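PDB 6DQX: ribonucleoside-diphosphate reductase, alpha chain from Actinobacillus ureae ATCC 25976, which probably reduces ribonucleoside diphosphates to deoxyribonucleotides, as the catalytic subunit of a class Id ribonucleotide reductase. Local coordinates for residues P102-G111 with S282-L292; V119-I130 with D329-H337. All blocks are in the same frame, centred on the assembly; numbering follows the deposited sequence.

Contact 1. Residues P102-G111 with S282-L292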
# COMPACT_ATOMS: atom_id res chain seq x y z
N PRO A 102 -9.20 -21.56 -2.88
CA PRO A 102 -8.45 -22.82 -3.05
C PRO A 102 -7.25 -22.73 -4.01
O PRO A 102 -6.69 -23.78 -4.37
CB PRO A 102 -9.54 -23.75 -3.58
CG PRO A 102 -10.29 -22.86 -4.50
CD PRO A 102 -10.38 -21.53 -3.77
N ILE A 103 -6.84 -21.52 -4.42
CA ILE A 103 -5.72 -21.32 -5.36
C ILE A 103 -4.38 -21.26 -4.62
O ILE A 103 -4.34 -20.93 -3.45
CB ILE A 103 -5.89 -20.08 -6.27
CG1 ILE A 103 -6.21 -18.81 -5.45
CG2 ILE A 103 -7.01 -20.31 -7.30
CD1 ILE A 103 -5.90 -17.50 -6.13
N SER A 104 -3.30 -21.62 -5.33
CA SER A 104 -1.91 -21.68 -4.76
C SER A 104 -0.91 -20.68 -5.36
O SER A 104 0.27 -20.69 -5.01
CB SER A 104 -1.36 -23.13 -4.91
OG SER A 104 -2.00 -23.99 -3.96
N CYS A 105 -1.37 -19.83 -6.26
CA CYS A 105 -0.54 -18.73 -6.75
C CYS A 105 -1.44 -17.58 -7.21
O CYS A 105 -2.64 -17.76 -7.48
CB CYS A 105 0.42 -19.20 -7.87
SG CYS A 105 -0.43 -19.60 -9.43
N PHE A 106 -0.83 -16.41 -7.33
CA PHE A 106 -1.50 -15.20 -7.79
C PHE A 106 -0.40 -14.28 -8.34
O PHE A 106 0.47 -13.81 -7.58
CB PHE A 106 -2.28 -14.55 -6.64
CG PHE A 106 -3.23 -13.47 -7.07
CD1 PHE A 106 -2.76 -12.24 -7.53
CD2 PHE A 106 -4.60 -13.68 -7.03
CE1 PHE A 106 -3.63 -11.25 -7.94
CE2 PHE A 106 -5.48 -12.67 -7.43
CZ PHE A 106 -5.00 -11.46 -7.91
N GLY A 107 -0.41 -14.07 -9.65
CA GLY A 107 0.66 -13.35 -10.34
C GLY A 107 0.17 -12.17 -11.11
O GLY A 107 -0.62 -12.33 -12.03
N SER A 108 0.62 -10.98 -10.72
CA SER A 108 0.15 -9.73 -11.32
C SER A 108 1.20 -9.09 -12.22
O SER A 108 2.42 -9.19 -11.98
CB SER A 108 -0.27 -8.72 -10.25
OG SER A 108 -1.09 -9.33 -9.28
N TYR A 109 0.70 -8.41 -13.24
CA TYR A 109 1.51 -7.57 -14.10
C TYR A 109 1.31 -6.13 -13.62
O TYR A 109 0.18 -5.68 -13.49
CB TYR A 109 1.04 -7.71 -15.54
CG TYR A 109 1.67 -6.72 -16.48
CD1 TYR A 109 2.90 -6.98 -17.06
CD2 TYR A 109 1.02 -5.50 -16.75
CE1 TYR A 109 3.48 -6.04 -17.92
CE2 TYR A 109 1.61 -4.56 -17.57
CZ TYR A 109 2.82 -4.84 -18.15
OH TYR A 109 3.37 -3.90 -19.00
N ILE A 110 2.41 -5.44 -13.34
CA ILE A 110 2.34 -4.03 -12.88
C ILE A 110 2.55 -3.07 -14.05
O ILE A 110 3.66 -2.90 -14.54
CB ILE A 110 3.36 -3.73 -11.77
CG1 ILE A 110 3.20 -4.74 -10.63
CG2 ILE A 110 3.15 -2.29 -11.25
CD1 ILE A 110 4.18 -4.62 -9.48
N GLY A 111 1.47 -2.45 -14.55
CA GLY A 111 1.61 -1.45 -15.60
C GLY A 111 2.31 -0.20 -15.10
O GLY A 111 2.30 0.09 -13.91
N SER A 282 0.56 -13.00 -17.58
CA SER A 282 -0.17 -11.95 -16.86
C SER A 282 -0.14 -10.70 -17.74
O SER A 282 0.69 -10.59 -18.64
CB SER A 282 0.45 -11.71 -15.49
OG SER A 282 1.84 -11.50 -15.59
N SER A 283 -1.10 -9.80 -17.53
CA SER A 283 -1.22 -8.62 -18.40
C SER A 283 -1.95 -7.52 -17.64
O SER A 283 -2.37 -7.71 -16.52
CB SER A 283 -2.05 -8.97 -19.63
OG SER A 283 -3.35 -9.30 -19.22
N ASN A 284 -2.15 -6.38 -18.30
CA ASN A 284 -2.97 -5.29 -17.76
C ASN A 284 -4.38 -5.73 -17.30
O ASN A 284 -4.89 -5.19 -16.31
CB ASN A 284 -3.12 -4.16 -18.82
CG ASN A 284 -1.83 -3.37 -19.04
OD1 ASN A 284 -1.38 -3.20 -20.18
ND2 ASN A 284 -1.24 -2.89 -17.95
N ASP A 285 -4.97 -6.73 -17.96
CA ASP A 285 -6.32 -7.19 -17.66
C ASP A 285 -6.44 -8.55 -16.94
O ASP A 285 -7.53 -8.88 -16.48
CB ASP A 285 -7.19 -7.21 -18.94
CG ASP A 285 -6.61 -8.09 -20.05
OD1 ASP A 285 -5.77 -7.58 -20.83
OD2 ASP A 285 -6.99 -9.28 -20.18
N GLU A 286 -5.34 -9.32 -16.83
CA GLU A 286 -5.37 -10.65 -16.24
C GLU A 286 -4.20 -10.89 -15.28
O GLU A 286 -3.07 -10.61 -15.61
CB GLU A 286 -5.32 -11.69 -17.36
CG GLU A 286 -6.65 -11.86 -18.07
CD GLU A 286 -6.64 -13.00 -19.09
OE1 GLU A 286 -5.63 -13.20 -19.80
OE2 GLU A 286 -7.65 -13.70 -19.22
N SER A 287 -4.51 -11.44 -14.11
CA SER A 287 -3.48 -11.88 -13.14
C SER A 287 -3.59 -13.42 -13.10
O SER A 287 -4.68 -13.97 -12.90
CB SER A 287 -3.76 -11.30 -11.77
OG SER A 287 -3.58 -9.90 -11.84
N PHE A 288 -2.49 -14.12 -13.32
CA PHE A 288 -2.57 -15.59 -13.33
C PHE A 288 -2.87 -16.14 -11.96
O PHE A 288 -2.42 -15.61 -10.94
CB PHE A 288 -1.35 -16.24 -13.99
CG PHE A 288 -0.03 -16.09 -13.26
CD1 PHE A 288 0.23 -16.77 -12.09
CD2 PHE A 288 0.98 -15.31 -13.81
CE1 PHE A 288 1.49 -16.66 -11.45
CE2 PHE A 288 2.22 -15.20 -13.18
CZ PHE A 288 2.46 -15.86 -12.02
N VAL A 289 -3.70 -17.19 -11.95
CA VAL A 289 -3.92 -18.03 -10.80
C VAL A 289 -3.90 -19.49 -11.25
O VAL A 289 -4.15 -19.80 -12.41
CB VAL A 289 -5.24 -17.71 -10.07
CG1 VAL A 289 -5.20 -16.31 -9.49
CG2 VAL A 289 -6.44 -17.82 -11.00
N CYS A 290 -3.67 -20.37 -10.29
CA CYS A 290 -3.59 -21.81 -10.59
C CYS A 290 -3.85 -22.58 -9.30
O CYS A 290 -3.69 -22.05 -8.21
CB CYS A 290 -2.20 -22.12 -11.14
SG CYS A 290 -2.05 -23.70 -11.98
N CYS A 291 -4.26 -23.82 -9.41
CA CYS A 291 -4.41 -24.66 -8.23
C CYS A 291 -3.59 -25.90 -8.44
O CYS A 291 -3.19 -26.22 -9.57
CB CYS A 291 -5.85 -25.01 -7.98
SG CYS A 291 -6.64 -25.84 -9.34
N LEU A 292 -3.32 -26.58 -7.36
CA LEU A 292 -2.42 -27.71 -7.42
C LEU A 292 -2.86 -28.83 -6.53
O LEU A 292 -3.58 -28.64 -5.56
CB LEU A 292 -0.99 -27.29 -7.09
CG LEU A 292 -0.52 -26.99 -5.68
CD1 LEU A 292 -0.16 -28.25 -4.90
CD2 LEU A 292 0.69 -26.05 -5.68
O HOH W 1 -4.31 -25.12 -4.83
O HOH W 2 3.20 -11.60 -13.27
O HOH W 3 -2.10 -8.58 -13.67
O HOH W 4 -1.45 -3.18 -15.30
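F288 turns CG between its own backbone N and carbonyl carbon (chi1 67°), which lays the ring across G107, while C105, with SG in the corresponding place (chi1 70°), brings its sulfur to the rim of the same ring. The G107 CA sits 3.5 Å from the F288 ring centroid, almost on the ring normal, a CH-pi contact made by a glycine CA. C105 SG meets the ring at its edge and also packs 3.5 Å from C290 CB. Strand 105-109 runs antiparallel to strand 288-296, joining two strands of the ribonucleotide reductase barrel. G107 and F288 form the hydrogen-bonded pair: G107 N donates to F288 O at 2.8 Å, in the carbonyl plane, and the return bond from F288 N is weak. Beyond it, S104 N makes a separate, nearly straight bond (172°) to C290 O at 2.9 Å. On the other face, V289 CG1 lies 3.7 Å from F106 CD2 and also touches I103 CD1, where both V289 and F106 pack on A336 of helix 334-343. Toward the loop at 282-287, one water accepts from Y109 N and donates to E286 O and S287 OG, which also hydrogen bonds E123 of helix 114-130. Y109, whose hydroxyl bonds D140, presents its ring edge to N284 ND2, 3.3 Å from CE2.

Contact 2. Residues V119-I130 with D329-H337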
# COMPACT_ATOMS: atom_id res chain seq x y z
N VAL A 119 -3.79 -0.86 -8.28
CA VAL A 119 -4.57 -2.07 -8.57
C VAL A 119 -3.84 -3.31 -8.03
O VAL A 119 -4.41 -4.11 -7.30
CB VAL A 119 -4.85 -2.25 -10.08
CG1 VAL A 119 -5.36 -3.65 -10.39
CG2 VAL A 119 -5.85 -1.19 -10.58
N THR A 120 -2.55 -3.40 -8.34
CA THR A 120 -1.72 -4.52 -7.88
C THR A 120 -1.53 -4.51 -6.36
O THR A 120 -1.61 -5.55 -5.73
CB THR A 120 -0.35 -4.53 -8.60
OG1 THR A 120 -0.57 -4.41 -10.00
CG2 THR A 120 0.43 -5.84 -8.28
N THR A 121 -1.37 -3.32 -5.77
CA THR A 121 -1.27 -3.19 -4.32
C THR A 121 -2.49 -3.77 -3.60
O THR A 121 -2.36 -4.53 -2.63
CB THR A 121 -1.03 -1.69 -3.92
OG1 THR A 121 0.18 -1.24 -4.53
CG2 THR A 121 -0.87 -1.52 -2.45
N ALA A 122 -3.68 -3.43 -4.09
CA ALA A 122 -4.91 -3.91 -3.49
C ALA A 122 -5.06 -5.43 -3.71
O ALA A 122 -5.53 -6.11 -2.81
CB ALA A 122 -6.11 -3.14 -4.04
N GLU A 123 -4.65 -5.95 -4.86
CA GLU A 123 -4.67 -7.43 -5.10
C GLU A 123 -3.84 -8.14 -4.08
O GLU A 123 -4.33 -9.05 -3.39
CB GLU A 123 -4.14 -7.79 -6.48
CG GLU A 123 -5.04 -7.50 -7.66
CD GLU A 123 -4.33 -7.77 -8.99
OE1 GLU A 123 -3.11 -7.53 -9.08
OE2 GLU A 123 -4.98 -8.20 -9.95
N VAL A 124 -2.58 -7.69 -3.94
CA VAL A 124 -1.65 -8.27 -2.98
C VAL A 124 -2.15 -8.17 -1.53
O VAL A 124 -2.04 -9.12 -0.74
CB VAL A 124 -0.23 -7.68 -3.15
CG1 VAL A 124 0.71 -8.20 -2.07
CG2 VAL A 124 0.33 -8.00 -4.53
N GLY A 125 -2.74 -7.03 -1.17
CA GLY A 125 -3.34 -6.91 0.13
C GLY A 125 -4.43 -7.92 0.40
O GLY A 125 -4.42 -8.59 1.43
N MET A 126 -5.38 -8.04 -0.54
CA MET A 126 -6.49 -8.95 -0.37
C MET A 126 -6.00 -10.40 -0.32
O MET A 126 -6.49 -11.19 0.50
CB MET A 126 -7.52 -8.82 -1.49
CG MET A 126 -8.28 -7.49 -1.52
SD MET A 126 -9.08 -7.16 0.05
CE MET A 126 -10.25 -8.49 0.18
N MET A 127 -5.05 -10.74 -1.18
CA MET A 127 -4.48 -12.11 -1.20
C MET A 127 -3.58 -12.43 -0.01
O MET A 127 -3.53 -13.58 0.43
CB MET A 127 -3.74 -12.37 -2.50
CG MET A 127 -4.66 -12.46 -3.71
SD MET A 127 -5.96 -13.69 -3.50
CE MET A 127 -5.02 -15.17 -3.14
N SER A 128 -2.87 -11.44 0.52
CA SER A 128 -2.09 -11.65 1.76
C SER A 128 -2.98 -11.97 2.97
O SER A 128 -2.54 -12.67 3.88
CB SER A 128 -1.22 -10.42 2.08
OG SER A 128 -0.33 -10.15 1.01
N LYS A 129 -4.20 -11.43 3.00
CA LYS A 129 -5.16 -11.78 4.04
C LYS A 129 -5.68 -13.20 3.81
O LYS A 129 -5.80 -13.96 4.75
CB LYS A 129 -6.37 -10.83 4.05
CG LYS A 129 -7.46 -11.15 5.06
CD LYS A 129 -6.93 -11.10 6.50
CE LYS A 129 -8.05 -10.92 7.53
NZ LYS A 129 -7.54 -10.52 8.88
N ILE A 130 -6.03 -13.51 2.56
CA ILE A 130 -6.69 -14.77 2.20
C ILE A 130 -5.69 -15.94 2.17
O ILE A 130 -6.03 -17.07 2.57
CB ILE A 130 -7.41 -14.62 0.83
CG1 ILE A 130 -8.59 -13.64 0.97
CG2 ILE A 130 -7.88 -15.97 0.30
CD1 ILE A 130 -9.12 -13.05 -0.34
N ASP A 329 -17.45 -11.89 -7.16
CA ASP A 329 -17.92 -10.71 -6.45
C ASP A 329 -16.93 -10.30 -5.36
O ASP A 329 -17.30 -9.61 -4.40
CB ASP A 329 -19.31 -10.98 -5.85
CG ASP A 329 -19.36 -12.27 -5.03
OD1 ASP A 329 -18.32 -12.94 -4.84
OD2 ASP A 329 -20.47 -12.64 -4.58
N MET A 330 -15.66 -10.70 -5.50
CA MET A 330 -14.66 -10.39 -4.49
C MET A 330 -13.95 -9.12 -4.88
O MET A 330 -13.35 -9.02 -5.98
CB MET A 330 -13.68 -11.53 -4.22
CG MET A 330 -14.26 -12.52 -3.23
SD MET A 330 -13.31 -14.03 -3.00
CE MET A 330 -11.95 -13.37 -2.05
N PRO A 331 -14.02 -8.11 -3.99
CA PRO A 331 -13.38 -6.86 -4.33
C PRO A 331 -11.90 -7.08 -4.62
O PRO A 331 -11.25 -7.81 -3.84
CB PRO A 331 -13.55 -6.00 -3.07
CG PRO A 331 -13.92 -6.93 -1.96
CD PRO A 331 -14.49 -8.17 -2.58
N PHE A 332 -11.46 -6.49 -5.76
CA PHE A 332 -10.06 -6.32 -6.20
C PHE A 332 -9.46 -7.52 -6.95
O PHE A 332 -8.37 -7.42 -7.48
CB PHE A 332 -9.12 -5.91 -5.06
CG PHE A 332 -9.45 -4.57 -4.47
CD1 PHE A 332 -9.41 -3.44 -5.26
CD2 PHE A 332 -9.76 -4.45 -3.12
CE1 PHE A 332 -9.69 -2.19 -4.72
CE2 PHE A 332 -10.03 -3.19 -2.58
CZ PHE A 332 -10.00 -2.07 -3.38
N LEU A 333 -10.21 -8.62 -7.02
CA LEU A 333 -9.74 -9.85 -7.68
C LEU A 333 -10.27 -10.02 -9.12
O LEU A 333 -10.18 -11.12 -9.70
CB LEU A 333 -10.13 -11.03 -6.81
CG LEU A 333 -9.59 -11.03 -5.37
CD1 LEU A 333 -9.79 -12.40 -4.76
CD2 LEU A 333 -8.14 -10.60 -5.27
N ASP A 334 -10.76 -8.93 -9.73
CA ASP A 334 -11.37 -9.03 -11.08
C ASP A 334 -10.39 -9.55 -12.15
O ASP A 334 -10.81 -10.24 -13.07
CB ASP A 334 -12.00 -7.71 -11.56
CG ASP A 334 -11.05 -6.53 -11.51
OD1 ASP A 334 -10.43 -6.31 -10.44
OD2 ASP A 334 -10.96 -5.80 -12.52
N ARG A 335 -9.10 -9.24 -12.02
CA ARG A 335 -8.12 -9.65 -13.04
C ARG A 335 -7.88 -11.15 -12.95
O ARG A 335 -7.66 -11.78 -13.98
CB ARG A 335 -6.80 -8.89 -12.92
CG ARG A 335 -6.94 -7.40 -13.18
CD ARG A 335 -5.66 -6.75 -13.62
NE ARG A 335 -4.68 -6.73 -12.53
CZ ARG A 335 -3.53 -6.07 -12.55
NH1 ARG A 335 -3.14 -5.41 -13.62
NH2 ARG A 335 -2.73 -6.12 -11.49
N ALA A 336 -7.88 -11.68 -11.73
CA ALA A 336 -7.71 -13.12 -11.49
C ALA A 336 -8.98 -13.89 -11.87
O ALA A 336 -8.92 -14.99 -12.43
CB ALA A 336 -7.35 -13.39 -10.07
N HIS A 337 -10.13 -13.32 -11.53
CA HIS A 337 -11.41 -13.92 -11.94
C HIS A 337 -11.47 -14.09 -13.45
O HIS A 337 -11.84 -15.18 -13.95
CB HIS A 337 -12.58 -13.07 -11.45
CG HIS A 337 -13.91 -13.52 -11.95
ND1 HIS A 337 -14.60 -14.55 -11.37
CD2 HIS A 337 -14.64 -13.13 -13.01
CE1 HIS A 337 -15.72 -14.76 -12.03
NE2 HIS A 337 -15.77 -13.91 -13.03
O HOH W 5 -7.14 -4.46 -7.53
O HOH W 6 -7.52 -8.82 -9.73
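E123 OE2 accepts hydrogen bonds from R335 NE at 3.0 Å and from a water at 2.6 Å. E123 OE1 accepts from R335 NH2 at 2.8 Å, completing a bidentate, side-on salt bridge between helix 114-130 and the start of helix 334-343 in the barrel domain. The R335 chain bends at chi3 (-69°), turning the guanidinium to set NE and NH2 facing E123. Both oxygens lie in the guanidinium plane, but the carboxylate and guanidinium planes are 41° apart, and each nitrogen meets its oxygen about 43° out of the carboxylate plane. S108 OG bonds OE1 and S287 OG bonds OE2, a dense set of partners that would probably favour the charged form. R335 NH2 makes a further bond to T120 OG1, a group also bonded to E116 O, and V119 CG1 covers one face of the guanidinium. The water on OE2 donates to F332 O as well and accepts from R335 N, tying the salt bridge to the backbone where the second helix begins. Just before that helix, a type II turn from M330 to L333 projects F332 at the first one. A122 CB lies over a face of its ring, 3.6 Å from the centroid, and M126 CG approaches CD2. F332 also packs on V119 of the second subunit, at the dimer interface. I130 and M330 meet tip to tip, CD1 and CE a tight 3.3 Å apart.

How the contacts relate
The two contacts show how a barrel strand pair and its covering helices share side chains. Contact 1 is buried and built on backbone bonds with apolar and sulfur packing; contact 2 is only partly buried, combines a salt bridge with apolar packing of F332, L333 and M330 on the helix, and reaches the second subunit. Their centres lie about 10 Å apart, and strand 105-109 is followed in the chain, after a short link, by helix 114-130. E123 is common to both, its carboxylate taking one serine from strand 105-109 and one from the loop before strand 288-296. R335 is a second link: its NH1 bonds N284 O of contact 1.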